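Local coordinates for protein phenylalanine hydroxylase (Colwellia psychrerythraea, PDB 2V27) that probably catalyses the iron- and tetrahydrobiopterin-dependent hydroxylation of L-phenylalanine to L-tyrosine, using molecular oxygen, at residues Ala159-Phe164 with Phe205-Val210; Phe168-Thr173 with Pro222-Leu227; Asp209-Pro214 with Glu246-Ala251. All blocks are in the same frame, centred on the assembly; numbering follows the deposited sequence.

Contact 1 of 3, residues Ala159-Phe164 with Phe205-Val210; sequences ARLYWF and FDILDV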
# COMPACT_ATOMS: atom_id res chain seq x y z
N ALA B 159 14.77 13.00 6.03
CA ALA B 159 13.95 11.82 6.37
C ALA B 159 13.92 10.74 5.24
O ALA B 159 13.87 9.55 5.54
CB ALA B 159 12.51 12.25 6.76
N ARG B 160 13.98 11.19 4.00
CA ARG B 160 13.95 10.33 2.83
C ARG B 160 15.27 9.54 2.79
O ARG B 160 15.31 8.30 2.59
CB ARG B 160 13.72 11.17 1.54
CG ARG B 160 13.79 10.40 0.24
CD ARG B 160 13.47 11.35 -0.94
NE ARG B 160 12.09 11.85 -0.90
CZ ARG B 160 11.77 13.13 -0.94
NH1 ARG B 160 12.72 14.07 -1.08
NH2 ARG B 160 10.48 13.46 -0.84
N LEU B 161 16.39 10.25 3.02
CA LEU B 161 17.69 9.62 3.14
C LEU B 161 17.70 8.54 4.26
O LEU B 161 18.16 7.41 4.06
CB LEU B 161 18.81 10.65 3.39
CG LEU B 161 20.22 10.07 3.63
CD1 LEU B 161 20.77 9.14 2.48
CD2 LEU B 161 21.22 11.25 3.90
N TYR B 162 17.14 8.87 5.41
CA TYR B 162 17.09 7.99 6.57
C TYR B 162 16.26 6.76 6.19
O TYR B 162 16.65 5.60 6.47
CB TYR B 162 16.41 8.75 7.71
CG TYR B 162 16.50 8.12 9.10
CD1 TYR B 162 17.59 8.42 9.93
CD2 TYR B 162 15.54 7.24 9.56
CE1 TYR B 162 17.72 7.87 11.20
CE2 TYR B 162 15.65 6.68 10.87
CZ TYR B 162 16.76 7.04 11.67
OH TYR B 162 17.00 6.55 12.95
N TRP B 163 15.14 6.99 5.49
CA TRP B 163 14.23 5.92 5.13
C TRP B 163 14.96 4.87 4.29
O TRP B 163 14.85 3.67 4.55
CB TRP B 163 13.06 6.51 4.33
CG TRP B 163 12.04 5.48 3.91
CD1 TRP B 163 11.86 4.92 2.64
CD2 TRP B 163 11.00 4.94 4.74
NE1 TRP B 163 10.78 4.05 2.66
CE2 TRP B 163 10.22 4.05 3.92
CE3 TRP B 163 10.66 5.09 6.09
CZ2 TRP B 163 9.12 3.31 4.45
CZ3 TRP B 163 9.56 4.39 6.60
CH2 TRP B 163 8.80 3.50 5.78
N PHE B 164 15.69 5.34 3.29
CA PHE B 164 16.35 4.43 2.39
C PHE B 164 17.66 3.83 2.88
O PHE B 164 18.25 3.01 2.16
CB PHE B 164 16.52 5.12 1.06
CG PHE B 164 15.21 5.21 0.29
CD1 PHE B 164 14.59 6.46 0.05
CD2 PHE B 164 14.59 4.02 -0.15
CE1 PHE B 164 13.37 6.54 -0.69
CE2 PHE B 164 13.39 4.05 -0.86
CZ PHE B 164 12.78 5.31 -1.15
N PHE B 205 23.06 2.15 -4.42
CA PHE B 205 22.92 3.41 -3.70
C PHE B 205 23.55 4.59 -4.50
O PHE B 205 24.69 4.46 -4.98
CB PHE B 205 23.58 3.32 -2.32
CG PHE B 205 23.40 4.55 -1.52
CD1 PHE B 205 22.26 4.75 -0.66
CD2 PHE B 205 24.36 5.56 -1.62
CE1 PHE B 205 22.11 5.96 0.07
CE2 PHE B 205 24.20 6.73 -0.90
CZ PHE B 205 23.04 6.93 -0.06
N ASP B 206 22.82 5.71 -4.60
CA ASP B 206 23.37 6.93 -5.13
C ASP B 206 22.60 8.01 -4.40
O ASP B 206 21.35 8.05 -4.40
CB ASP B 206 23.14 7.01 -6.63
CG ASP B 206 23.57 8.35 -7.23
OD1 ASP B 206 22.83 9.34 -7.14
OD2 ASP B 206 24.69 8.40 -7.75
N ILE B 207 23.33 8.91 -3.77
CA ILE B 207 22.68 9.82 -2.84
C ILE B 207 21.70 10.74 -3.56
O ILE B 207 20.64 11.10 -3.03
CB ILE B 207 23.73 10.61 -1.99
CG1 ILE B 207 22.99 11.44 -0.92
CG2 ILE B 207 24.69 11.43 -2.86
CD1 ILE B 207 23.80 11.60 0.43
N LEU B 208 22.07 11.22 -4.76
CA LEU B 208 21.14 12.08 -5.51
C LEU B 208 19.86 11.31 -5.90
O LEU B 208 18.75 11.84 -5.68
CB LEU B 208 21.86 12.72 -6.75
CG LEU B 208 20.97 13.69 -7.50
CD1 LEU B 208 20.56 14.89 -6.63
CD2 LEU B 208 21.87 14.17 -8.66
N ASP B 209 20.00 10.08 -6.40
CA ASP B 209 18.80 9.26 -6.71
C ASP B 209 17.91 9.14 -5.44
O ASP B 209 16.68 9.33 -5.49
CB ASP B 209 19.18 7.85 -7.18
CG ASP B 209 19.47 7.79 -8.60
OD1 ASP B 209 18.81 8.52 -9.38
OD2 ASP B 209 20.34 6.95 -8.92
N VAL B 210 18.57 8.86 -4.30
CA VAL B 210 17.84 8.62 -3.04
C VAL B 210 17.10 9.89 -2.65
O VAL B 210 15.90 9.84 -2.39
CB VAL B 210 18.80 8.20 -1.91
CG1 VAL B 210 18.12 8.33 -0.47
CG2 VAL B 210 19.30 6.84 -2.13
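Val210 turns its CG1 methyl into the surface of helix 152-167, between Leu161 and Phe164. Val210 CG1 lies anti to the backbone N (chi1 164°), and from there it comes within 3.9 Å of Leu161 CA. Val210 CG1 is also 3.9 Å from Phe164 CB. Phe164 and Val210 lie alongside, their side chains running opposite ways. Leu161 instead reaches out with its tip. Leu161 CD1 touches Val210 CG1 at 4.0 Å and also meets the edge of the Phe205 ring, 4.1 Å from Phe205 CZ and near the ring plane. The Leu161 and Phe205 side chains cross at about a right angle. Ile207 adds a looser methyl contact to Leu161 CD2. Beyond Val210, the aliphatic part of Arg160 passes the end of the short helix, with Arg160 CD 3.2 Å from Val210 O. The Arg160 guanidinium goes on to Leu211, where NH1 is hydrogen-bonded to the backbone O. No hydrogen bond joins the two segments themselves. Asp206 N-caps helix 207-211 through a bond from Asp209 N to Asp206 OD1. This is apolar helix-helix packing in the mostly helical fold of the biopterin-dependent hydroxylases, on the helix that carries the iron ligand Glu167.

Contact 2 of 3, residues Phe168-Thr173 with Pro222-Leu227; sequences FGLLDT and PIYYML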
# COMPACT_ATOMS: atom_id res chain seq x y z
N PHE B 168 15.30 1.10 5.58
CA PHE B 168 15.10 0.08 4.53
C PHE B 168 16.33 -0.27 3.69
O PHE B 168 16.22 -0.81 2.59
CB PHE B 168 13.88 0.47 3.64
CG PHE B 168 12.58 0.23 4.36
CD1 PHE B 168 12.06 1.20 5.21
CD2 PHE B 168 11.97 -1.02 4.31
CE1 PHE B 168 10.93 0.95 5.99
CE2 PHE B 168 10.84 -1.28 5.08
CZ PHE B 168 10.32 -0.28 5.93
N GLY B 169 17.51 0.03 4.23
CA GLY B 169 18.75 -0.26 3.51
C GLY B 169 19.04 -1.74 3.29
O GLY B 169 18.81 -2.56 4.17
N LEU B 170 19.53 -2.02 2.10
CA LEU B 170 19.99 -3.35 1.76
C LEU B 170 21.46 -3.32 1.39
O LEU B 170 22.02 -2.25 1.09
CB LEU B 170 19.20 -3.92 0.56
CG LEU B 170 17.67 -3.96 0.71
CD1 LEU B 170 17.06 -4.63 -0.55
CD2 LEU B 170 17.28 -4.76 1.96
N LEU B 171 22.06 -4.51 1.39
CA LEU B 171 23.44 -4.66 0.84
C LEU B 171 23.45 -5.63 -0.34
O LEU B 171 22.79 -6.68 -0.29
CB LEU B 171 24.44 -5.19 1.87
CG LEU B 171 24.52 -4.55 3.25
CD1 LEU B 171 25.62 -5.29 4.03
CD2 LEU B 171 24.86 -3.11 3.09
N ASP B 172 24.26 -5.28 -1.34
CA ASP B 172 24.56 -6.19 -2.45
C ASP B 172 25.98 -6.75 -2.25
O ASP B 172 26.99 -6.08 -2.49
CB ASP B 172 24.45 -5.39 -3.75
CG ASP B 172 24.74 -6.21 -5.00
OD1 ASP B 172 24.75 -7.45 -4.92
OD2 ASP B 172 24.93 -5.56 -6.07
N THR B 173 26.01 -7.97 -1.75
CA THR B 173 27.26 -8.61 -1.32
C THR B 173 27.66 -9.75 -2.24
O THR B 173 26.80 -10.32 -2.91
CB THR B 173 27.21 -9.12 0.16
OG1 THR B 173 26.62 -10.44 0.24
CG2 THR B 173 26.43 -8.08 1.10
N PRO B 222 8.29 -0.06 -3.43
CA PRO B 222 8.62 -0.41 -4.82
C PRO B 222 10.09 -0.31 -5.16
O PRO B 222 10.54 -0.93 -6.15
CB PRO B 222 7.79 0.59 -5.66
CG PRO B 222 7.46 1.72 -4.73
CD PRO B 222 7.58 1.23 -3.30
N ILE B 223 10.88 0.36 -4.31
CA ILE B 223 12.28 0.63 -4.61
C ILE B 223 13.11 0.50 -3.31
O ILE B 223 12.72 1.03 -2.27
CB ILE B 223 12.48 2.08 -5.10
CG1 ILE B 223 11.77 2.31 -6.42
CG2 ILE B 223 13.97 2.39 -5.24
CD1 ILE B 223 11.66 3.80 -6.77
N TYR B 224 14.25 -0.20 -3.43
CA TYR B 224 15.27 -0.25 -2.36
C TYR B 224 16.58 0.24 -2.92
O TYR B 224 16.85 0.08 -4.16
CB TYR B 224 15.48 -1.71 -1.89
CG TYR B 224 14.30 -2.26 -1.13
CD1 TYR B 224 13.14 -2.64 -1.79
CD2 TYR B 224 14.29 -2.32 0.29
CE1 TYR B 224 11.99 -3.09 -1.08
CE2 TYR B 224 13.19 -2.83 1.00
CZ TYR B 224 12.05 -3.20 0.29
OH TYR B 224 10.90 -3.67 0.88
N TYR B 225 17.42 0.79 -2.04
CA TYR B 225 18.81 1.13 -2.41
C TYR B 225 19.82 0.25 -1.69
O TYR B 225 19.69 -0.05 -0.51
CB TYR B 225 19.11 2.61 -2.18
CG TYR B 225 18.34 3.45 -3.16
CD1 TYR B 225 17.11 4.02 -2.79
CD2 TYR B 225 18.85 3.69 -4.45
CE1 TYR B 225 16.38 4.82 -3.72
CE2 TYR B 225 18.15 4.49 -5.37
CZ TYR B 225 16.91 5.05 -5.02
OH TYR B 225 16.18 5.83 -5.93
N MET B 226 20.83 -0.17 -2.43
CA MET B 226 21.83 -1.11 -1.93
C MET B 226 23.22 -0.50 -1.81
O MET B 226 23.77 -0.01 -2.81
CB MET B 226 21.90 -2.31 -2.85
CG MET B 226 20.54 -2.99 -3.12
SD MET B 226 20.75 -4.48 -4.15
CE MET B 226 21.12 -3.74 -5.72
N LEU B 227 23.80 -0.58 -0.62
CA LEU B 227 25.25 -0.42 -0.45
C LEU B 227 25.93 -1.75 -0.77
O LEU B 227 25.26 -2.73 -1.03
CB LEU B 227 25.58 0.00 1.00
CG LEU B 227 24.82 1.20 1.60
CD1 LEU B 227 25.19 1.30 3.12
CD2 LEU B 227 25.14 2.50 0.91
O HOH W 1 16.56 1.23 0.63
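The Tyr224 ring meets Phe168 at its edge: Phe168 O lies near the ring plane, 3.4 Å from Tyr224 CD2. Tyr224 CE2 sits at the edge of the Phe168 ring, 4.0 Å from Phe168 CD2. Tyr224 CG is anti to the carbonyl carbon (chi1 -70°), which starts the ring toward Phe168 and Leu170. Leu170 approaches the tyrosine ring obliquely, with Leu170 CD1 3.7 Å from Tyr224 CG. An alanine at Tyr224 would probably leave Leu170 CD1 with only CB of this residue to touch and the edge of Phe168 without its ring neighbour. The backbones pair as parallel strands. Leu170 N donates to Tyr225 O at 3.3 Å, and Leu227 N to Leu170 O at 3.0 Å. Asp172 N to Leu227 O is shorter, 2.8 Å, and nearly straight at 169°. Just before strand 170-173 begins, a water donates to Phe168 O and accepts from Tyr225 N. Leu170 and Met226 share one face of the sheet, Leu171 and Leu227 the other. Phe168 directly follows the iron ligand Glu167. Strands 170-173 and 223-227 are the inner pair of a mixed four-stranded sheet, between strands 176-179 and 201-204. Helix 188-196 packs on Phe168, Leu170 and Tyr224.

Contact 3 of 3, residues Asp209-Pro214 with Glu246-Ala251; sequences DVLRTP and ELVAQA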
# COMPACT_ATOMS: atom_id res chain seq x y z
N ASP B 209 20.00 10.08 -6.40
CA ASP B 209 18.80 9.26 -6.71
C ASP B 209 17.91 9.14 -5.44
O ASP B 209 16.68 9.33 -5.49
CB ASP B 209 19.18 7.85 -7.18
CG ASP B 209 19.47 7.79 -8.60
OD1 ASP B 209 18.81 8.52 -9.38
OD2 ASP B 209 20.34 6.95 -8.92
N VAL B 210 18.57 8.86 -4.30
CA VAL B 210 17.84 8.62 -3.04
C VAL B 210 17.10 9.89 -2.65
O VAL B 210 15.90 9.84 -2.39
CB VAL B 210 18.80 8.20 -1.91
CG1 VAL B 210 18.12 8.33 -0.47
CG2 VAL B 210 19.30 6.84 -2.13
N LEU B 211 17.76 11.06 -2.66
CA LEU B 211 17.10 12.30 -2.28
C LEU B 211 15.88 12.67 -3.20
O LEU B 211 14.99 13.41 -2.80
CB LEU B 211 18.12 13.46 -2.30
CG LEU B 211 19.17 13.41 -1.17
CD1 LEU B 211 20.26 14.42 -1.45
CD2 LEU B 211 18.55 13.63 0.23
N ARG B 212 15.93 12.15 -4.43
CA ARG B 212 14.87 12.42 -5.43
C ARG B 212 13.72 11.39 -5.42
O ARG B 212 12.81 11.50 -6.24
CB ARG B 212 15.48 12.45 -6.82
CG ARG B 212 16.33 13.76 -7.00
CD ARG B 212 17.00 13.80 -8.38
NE ARG B 212 15.96 14.05 -9.36
CZ ARG B 212 15.64 13.27 -10.39
NH1 ARG B 212 16.33 12.15 -10.69
NH2 ARG B 212 14.59 13.63 -11.12
N THR B 213 13.76 10.37 -4.55
CA THR B 213 12.78 9.27 -4.67
C THR B 213 11.54 9.48 -3.76
O THR B 213 11.67 9.43 -2.54
CB THR B 213 13.47 7.92 -4.30
OG1 THR B 213 14.58 7.67 -5.19
CG2 THR B 213 12.45 6.76 -4.46
N PRO B 214 10.35 9.67 -4.33
CA PRO B 214 9.14 9.78 -3.47
C PRO B 214 8.91 8.44 -2.80
O PRO B 214 9.24 7.36 -3.38
CB PRO B 214 7.98 9.98 -4.47
CG PRO B 214 8.55 9.83 -5.78
CD PRO B 214 10.06 9.77 -5.78
N GLU B 246 23.83 21.21 -0.28
CA GLU B 246 24.08 21.37 -1.73
C GLU B 246 23.40 20.24 -2.55
O GLU B 246 22.79 20.49 -3.57
CB GLU B 246 25.57 21.38 -2.06
CG GLU B 246 26.25 22.71 -1.80
CD GLU B 246 27.72 22.68 -2.17
OE1 GLU B 246 28.21 21.67 -2.75
OE2 GLU B 246 28.38 23.69 -1.85
N LEU B 247 23.49 19.01 -2.05
CA LEU B 247 22.87 17.85 -2.70
C LEU B 247 21.34 17.97 -2.71
O LEU B 247 20.66 17.66 -3.70
CB LEU B 247 23.34 16.57 -2.00
CG LEU B 247 24.79 16.19 -2.34
CD1 LEU B 247 25.46 15.12 -1.43
CD2 LEU B 247 24.92 15.73 -3.81
N VAL B 248 20.77 18.46 -1.60
CA VAL B 248 19.34 18.72 -1.51
C VAL B 248 18.89 19.76 -2.55
O VAL B 248 17.93 19.54 -3.28
CB VAL B 248 18.90 19.13 -0.07
CG1 VAL B 248 17.48 19.64 -0.05
CG2 VAL B 248 19.08 17.93 0.89
N ALA B 249 19.61 20.88 -2.61
CA ALA B 249 19.37 21.88 -3.65
C ALA B 249 19.50 21.32 -5.09
O ALA B 249 18.65 21.64 -5.93
CB ALA B 249 20.33 23.08 -3.46
N GLN B 250 20.47 20.45 -5.33
CA GLN B 250 20.59 19.84 -6.66
C GLN B 250 19.35 18.95 -6.95
O GLN B 250 18.79 18.97 -8.03
CB GLN B 250 21.84 19.00 -6.70
CG GLN B 250 22.06 18.46 -8.06
CD GLN B 250 23.25 17.56 -8.12
OE1 GLN B 250 23.87 17.23 -7.09
NE2 GLN B 250 23.65 17.22 -9.33
N ALA B 251 18.98 18.13 -5.97
CA ALA B 251 17.74 17.36 -6.08
C ALA B 251 16.50 18.21 -6.41
O ALA B 251 15.71 17.82 -7.26
CB ALA B 251 17.53 16.58 -4.78
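Leu211 points its side chain at helix 241-254 and meets three of its residues. With CG anti to the carbonyl carbon (chi1 -71°), Leu211 starts toward that helix. Leu211 CD1 approaches Leu247 CB at 3.8 Å, and the two leucine side chains cross at about a right angle. The other methyl makes a looser contact, Leu211 CD2 to Val248 CG2 at 4.4 Å. Nearer the backbone, Leu211 CB is 4.0 Å from Ala251 CB. The small Ala251 side chain thus lies against both Leu211 and Arg212, with Ala251 CB 3.8 Å from Arg212 CG.

Arg212 runs extended through chi2 (178°), then bends at chi3 (72°), which places NE off the line of the chain. Ala251 O lies at the edge of the guanidinium, near its plane. The polar end is bonded beyond the two segments: Arg212 NE to Gly255 O, with NH2 hydrogen-bonded outside them too. Thr213 OG1 turns back and donates to Asp209 O at 2.7 Å, from above the carbonyl plane, and is also hydrogen-bonded to Tyr225 OH. No hydrogen bond directly joins the two segments. The contact is apolar packing of the end of helix 207-211 on helix 241-254, away from the iron site. Phe157 of helix 152-167 also touches Val248 and Ala251, making this a junction of three helices in the hydroxylase fold.

Contacts 1 and 3 both use helix 207-211 and share Asp209 and Val210. Val210 touches helix 152-167 in contact 1, while Leu211 serves helix 241-254 in contact 3. Both are apolar across their segments, whereas contact 2 is held by backbone hydrogen bonds between strands. All three are largely buried, but contact 3 lies farther out, about 20 Å from the chain centre to its own centre, against about 13 Å for the others. Contact 2 comes closest to the iron. Polar links join contacts 1 and 2: Phe205 N with Met226 O, and Trp163 O with Phe168 N, probably form hydrogen bonds.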